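Putative hydrogenase expression/formation protein hupG (Rhodopseudomonas palustris, PDB 2QSI) is of unknown function but, as a thioredoxin-clan member of the HupG/HyaE family, probably takes part in the expression or formation of hydrogenase. Local coordinates at residues Pro17-Ile29 with Ala70-Arg84. Numbering follows the deposited sequence.
Sequences PTLVDEATVDDFI and AAEVAAEAERGLMAR
V20 is bonded through both its N and its O to segment 70-84: its N donates to E72 O (2.8 Å) and its O accepts from A74 N (2.7 Å), just past the end of strand 70-73. With E72 N bound to T18 O, these bonds hold 18-20 as the outermost strand of this chain's thioredoxin-like sheet, parallel to 70-73, in the strand order 1-3-2-4. The tight part of the contact lies on the face of V20 and A71. There A71 CB touches V20 CG1 and sits 3.6 Å from F28 CE2, the ring meeting it obliquely; CG of F28 lies anti to the backbone N (chi1 -178°), which swings the ring from helix 25-29 back over the strand pair. At the N-terminal end of the pairing, on the V20 side of the sheet, a water joins T18 OG1 to A70 O. Farther along, V25 CG1 and L81 CD2 meet tip to tip at 4.0 Å, and the E22 side chain runs past that of L81 in the opposite direction, its CG against L81 CD2.

The other face is looser and more exposed. L19 runs alongside E72, L19 CD1 to E72 CG 3.8 Å, while the E72 carboxylate turns to R41 in a salt bridge.

At the far end R84, extended from CG to NE, carries its guanidinium to D26. R84 NH1 donates to D26 OD1 at 2.7 Å, nearly along the C-O axis and near the guanidinium plane, whereas the NH2 bond to OD1 is weak; the two flat groups are turned 48° apart. NH2 also pairs with E99 of the second subunit. A methionine in place of R84 would probably leave both D26 and that E99 without their cationic mate. Backbone bonds and an apolar core thus join the two strand-helix units, while one arginine, shared by two carboxylates, extends the contact to the subunit interface.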
loop_
_atom_site.group_PDB
_atom_site.type_symbol
_atom_site.label_atom_id
_atom_site.label_comp_id
_atom_site.label_asym_id
_atom_site.label_seq_id
_atom_site.Cartn_x
_atom_site.Cartn_y
_atom_site.Cartn_z
ATOM N N PRO A 17 16.593 -9.326 -5.065
ATOM C CA PRO A 17 16.967 -10.266 -4.016
ATOM C C PRO A 17 17.793 -9.519 -2.990
ATOM O O PRO A 17 19.016 -9.614 -2.977
ATOM C CB PRO A 17 17.841 -11.272 -4.773
ATOM C CG PRO A 17 18.383 -10.449 -5.989
ATOM C CD PRO A 17 17.714 -9.103 -5.990
ATOM N N THR A 18 17.144 -8.680 -2.213
ATOM C CA THR A 18 17.800 -8.081 -1.095
ATOM C C THR A 18 17.397 -8.914 0.069
ATOM O O THR A 18 16.575 -9.842 -0.070
ATOM C CB THR A 18 17.329 -6.623 -0.805
ATOM O OG1 THR A 18 16.657 -6.080 -1.943
ATOM C CG2 THR A 18 18.541 -5.783 -0.435
ATOM N N LEU A 19 17.983 -8.572 1.209
ATOM C CA LEU A 19 17.553 -9.074 2.469
ATOM C C LEU A 19 16.968 -7.894 3.239
ATOM O O LEU A 19 17.628 -6.824 3.374
ATOM C CB LEU A 19 18.749 -9.695 3.190
ATOM C CG LEU A 19 18.545 -10.508 4.445
ATOM C CD1 LEU A 19 17.616 -11.702 4.191
ATOM C CD2 LEU A 19 19.933 -10.922 4.932
ATOM N N VAL A 20 15.718 -8.040 3.686
ATOM C CA VAL A 20 15.061 -7.001 4.467
ATOM C C VAL A 20 14.648 -7.447 5.874
ATOM O O VAL A 20 14.399 -8.624 6.132
ATOM C CB VAL A 20 13.783 -6.443 3.765
ATOM C CG1 VAL A 20 14.145 -5.733 2.448
ATOM C CG2 VAL A 20 12.710 -7.526 3.593
ATOM N N ASP A 21 14.553 -6.471 6.763
ATOM C CA ASP A 21 14.068 -6.695 8.118
ATOM C C ASP A 21 12.961 -5.719 8.463
ATOM O O ASP A 21 12.535 -4.930 7.621
ATOM C CB ASP A 21 15.232 -6.648 9.139
ATOM C CG ASP A 21 15.887 -5.283 9.255
ATOM O OD1 ASP A 21 15.269 -4.229 8.981
ATOM O OD2 ASP A 21 17.064 -5.250 9.660
ATOM N N GLU A 22 12.475 -5.780 9.700
ATOM C CA GLU A 22 11.394 -4.874 10.130
ATOM C C GLU A 22 11.831 -3.403 10.066
ATOM O O GLU A 22 10.999 -2.524 9.910
ATOM C CB GLU A 22 10.840 -5.267 11.519
ATOM C CG GLU A 22 9.847 -6.439 11.475
ATOM C CD GLU A 22 9.575 -7.079 12.834
ATOM O OE1 GLU A 22 10.526 -7.586 13.463
ATOM O OE2 GLU A 22 8.405 -7.078 13.276
ATOM N N ALA A 23 13.137 -3.137 10.137
ATOM C CA ALA A 23 13.656 -1.760 10.046
ATOM C C ALA A 23 13.748 -1.224 8.618
ATOM O O ALA A 23 13.604 -0.012 8.406
ATOM C CB ALA A 23 15.030 -1.669 10.718
ATOM N N THR A 24 13.997 -2.106 7.651
ATOM C CA THR A 24 14.248 -1.698 6.258
ATOM C C THR A 24 13.159 -2.060 5.243
ATOM O O THR A 24 13.182 -1.544 4.123
ATOM C CB THR A 24 15.582 -2.270 5.723
ATOM O OG1 THR A 24 15.492 -3.700 5.572
ATOM C CG2 THR A 24 16.720 -1.918 6.652
ATOM N N VAL A 25 12.210 -2.921 5.607
ATOM C CA VAL A 25 11.177 -3.341 4.636
ATOM C C VAL A 25 10.216 -2.208 4.198
ATOM O O VAL A 25 9.868 -2.123 3.013
ATOM C CB VAL A 25 10.360 -4.575 5.142
ATOM C CG1 VAL A 25 9.509 -4.200 6.364
ATOM C CG2 VAL A 25 9.491 -5.160 4.024
ATOM N N ASP A 26 9.795 -1.338 5.125
ATOM C CA ASP A 26 8.792 -0.300 4.765
ATOM C C ASP A 26 9.240 0.509 3.572
ATOM O O ASP A 26 8.504 0.635 2.581
ATOM C CB ASP A 26 8.492 0.661 5.918
ATOM C CG ASP A 26 7.749 0.001 7.051
ATOM O OD1 ASP A 26 7.114 -1.051 6.873
ATOM O OD2 ASP A 26 7.826 0.514 8.152
ATOM N N ASP A 27 10.437 1.083 3.667
ATOM C CA ASP A 27 10.952 1.907 2.582
ATOM C C ASP A 27 11.239 1.054 1.332
ATOM O O ASP A 27 11.028 1.523 0.202
ATOM C CB ASP A 27 12.201 2.716 3.000
ATOM C CG ASP A 27 11.948 3.672 4.177
ATOM O OD1 ASP A 27 10.808 4.131 4.422
ATOM O OD2 ASP A 27 12.932 3.994 4.866
ATOM N N PHE A 28 11.680 -0.198 1.506
ATOM C CA PHE A 28 11.906 -1.071 0.343
ATOM C C PHE A 28 10.645 -1.164 -0.522
ATOM O O PHE A 28 10.692 -1.017 -1.731
ATOM C CB PHE A 28 12.343 -2.488 0.769
ATOM C CG PHE A 28 12.630 -3.369 -0.384
ATOM C CD1 PHE A 28 13.784 -3.200 -1.119
ATOM C CD2 PHE A 28 11.718 -4.334 -0.790
ATOM C CE1 PHE A 28 14.036 -3.991 -2.242
ATOM C CE2 PHE A 28 11.970 -5.122 -1.932
ATOM C CZ PHE A 28 13.113 -4.935 -2.647
ATOM N N ILE A 29 9.520 -1.421 0.123
ATOM C CA ILE A 29 8.277 -1.637 -0.567
ATOM C C ILE A 29 7.785 -0.346 -1.130
ATOM O O ILE A 29 7.440 -0.258 -2.310
ATOM C CB ILE A 29 7.181 -2.214 0.367
ATOM C CG1 ILE A 29 7.607 -3.567 0.870
ATOM C CG2 ILE A 29 5.839 -2.337 -0.388
ATOM C CD1 ILE A 29 6.605 -4.250 1.777
ATOM N N ALA A 70 12.148 -8.590 -5.794
ATOM C CA ALA A 70 12.127 -9.558 -4.694
ATOM C C ALA A 70 12.981 -9.100 -3.532
ATOM O O ALA A 70 13.978 -8.392 -3.699
ATOM C CB ALA A 70 12.602 -10.964 -5.173
ATOM N N ALA A 71 12.591 -9.519 -2.354
ATOM C CA ALA A 71 13.402 -9.411 -1.155
ATOM C C ALA A 71 13.116 -10.609 -0.251
ATOM O O ALA A 71 11.975 -11.048 -0.111
ATOM C CB ALA A 71 13.110 -8.135 -0.382
ATOM N N GLU A 72 14.173 -11.089 0.395
ATOM C CA GLU A 72 14.084 -12.153 1.396
ATOM C C GLU A 72 13.915 -11.496 2.754
ATOM O O GLU A 72 14.544 -10.477 3.035
ATOM C CB GLU A 72 15.340 -13.022 1.390
ATOM C CG GLU A 72 15.285 -14.140 2.420
ATOM C CD GLU A 72 16.377 -15.161 2.293
ATOM O OE1 GLU A 72 16.905 -15.372 1.165
ATOM O OE2 GLU A 72 16.683 -15.800 3.329
ATOM N N VAL A 73 13.045 -12.071 3.567
ATOM C CA VAL A 73 12.786 -11.608 4.915
ATOM C C VAL A 73 13.843 -12.163 5.876
ATOM O O VAL A 73 14.066 -13.380 5.947
ATOM C CB VAL A 73 11.345 -11.992 5.353
ATOM C CG1 VAL A 73 11.045 -11.546 6.767
ATOM C CG2 VAL A 73 10.313 -11.339 4.382
ATOM N N ALA A 74 14.500 -11.258 6.593
ATOM C CA ALA A 74 15.460 -11.632 7.664
ATOM C C ALA A 74 14.782 -12.555 8.717
ATOM O O ALA A 74 13.579 -12.441 9.016
ATOM C CB ALA A 74 16.075 -10.346 8.312
ATOM N N ALA A 75 15.541 -13.502 9.247
ATOM C CA ALA A 75 14.962 -14.531 10.128
ATOM C C ALA A 75 14.235 -13.923 11.346
ATOM O O ALA A 75 13.138 -14.336 11.714
ATOM C CB ALA A 75 16.058 -15.481 10.600
ATOM N N GLU A 76 14.842 -12.921 11.951
ATOM C CA GLU A 76 14.258 -12.289 13.150
ATOM C C GLU A 76 12.993 -11.486 12.820
ATOM O O GLU A 76 12.155 -11.254 13.709
ATOM C CB GLU A 76 15.278 -11.425 13.917
ATOM C CG GLU A 76 16.346 -10.743 13.089
ATOM C CD GLU A 76 17.419 -11.738 12.605
ATOM O OE1 GLU A 76 17.409 -12.049 11.404
ATOM O OE2 GLU A 76 18.237 -12.244 13.425
ATOM N N ALA A 77 12.841 -11.106 11.538
ATOM C CA ALA A 77 11.683 -10.344 11.037
ATOM C C ALA A 77 10.480 -11.209 10.660
ATOM O O ALA A 77 9.368 -10.687 10.427
ATOM C CB ALA A 77 12.100 -9.527 9.836
ATOM N N GLU A 78 10.697 -12.519 10.584
ATOM C CA GLU A 78 9.675 -13.433 10.107
ATOM C C GLU A 78 8.355 -13.320 10.864
ATOM O O GLU A 78 7.320 -13.167 10.250
ATOM C CB GLU A 78 10.170 -14.873 10.118
ATOM C CG GLU A 78 11.241 -15.107 9.079
ATOM C CD GLU A 78 11.939 -16.427 9.200
ATOM O OE1 GLU A 78 11.703 -17.178 10.187
ATOM O OE2 GLU A 78 12.756 -16.705 8.311
ATOM N N ARG A 79 8.386 -13.400 12.187
ATOM C CA ARG A 79 7.143 -13.464 12.939
ATOM C C ARG A 79 6.285 -12.226 12.689
ATOM O O ARG A 79 5.093 -12.329 12.363
ATOM C CB ARG A 79 7.430 -13.634 14.429
ATOM C CG ARG A 79 6.171 -13.946 15.248
ATOM C CD ARG A 79 6.466 -14.909 16.401
ATOM N NE ARG A 79 6.980 -16.201 15.899
ATOM C CZ ARG A 79 8.264 -16.570 15.817
ATOM N NH1 ARG A 79 9.255 -15.760 16.202
ATOM N NH2 ARG A 79 8.571 -17.779 15.346
ATOM N N GLY A 80 6.894 -11.061 12.832
ATOM C CA GLY A 80 6.180 -9.807 12.650
ATOM C C GLY A 80 5.728 -9.559 11.213
ATOM O O GLY A 80 4.647 -9.036 10.984
ATOM N N LEU A 81 6.540 -9.942 10.235
ATOM C CA LEU A 81 6.149 -9.674 8.856
ATOM C C LEU A 81 5.104 -10.674 8.342
ATOM O O LEU A 81 4.242 -10.332 7.489
ATOM C CB LEU A 81 7.388 -9.541 7.948
ATOM C CG LEU A 81 8.264 -8.288 8.182
ATOM C CD1 LEU A 81 9.321 -8.141 7.058
ATOM C CD2 LEU A 81 7.466 -6.935 8.417
HETATM N N MSE A 82 5.143 -11.897 8.863
HETATM C CA MSE A 82 4.161 -12.893 8.499
HETATM C C MSE A 82 2.780 -12.410 8.970
HETATM O O MSE A 82 1.811 -12.497 8.250
HETATM C CB MSE A 82 4.488 -14.249 9.128
HETATM C CG MSE A 82 5.657 -14.942 8.503
HETATM SE SE MSE A 82 6.130 -16.518 9.503
HETATM C CE MSE A 82 4.692 -17.704 8.926
ATOM N N ALA A 83 2.749 -11.896 10.192
ATOM C CA ALA A 83 1.551 -11.311 10.805
ATOM C C ALA A 83 1.063 -10.124 10.008
ATOM O O ALA A 83 -0.107 -10.016 9.679
ATOM C CB ALA A 83 1.860 -10.909 12.252
ATOM N N ARG A 84 1.971 -9.230 9.662
ATOM C CA ARG A 84 1.581 -8.037 8.930
ATOM C C ARG A 84 1.035 -8.348 7.551
ATOM O O ARG A 84 0.054 -7.756 7.123
ATOM C CB ARG A 84 2.776 -7.138 8.776
ATOM C CG ARG A 84 2.546 -5.950 7.884
ATOM C CD ARG A 84 3.736 -5.107 7.932
ATOM N NE ARG A 84 3.774 -4.186 6.819
ATOM C CZ ARG A 84 4.766 -3.327 6.635
ATOM N NH1 ARG A 84 5.776 -3.282 7.500
ATOM N NH2 ARG A 84 4.773 -2.546 5.582
HETATM O O HOH W 1 15.603 -6.432 -4.659
HETATM O O HOH W 2 5.735 -0.303 3.537
#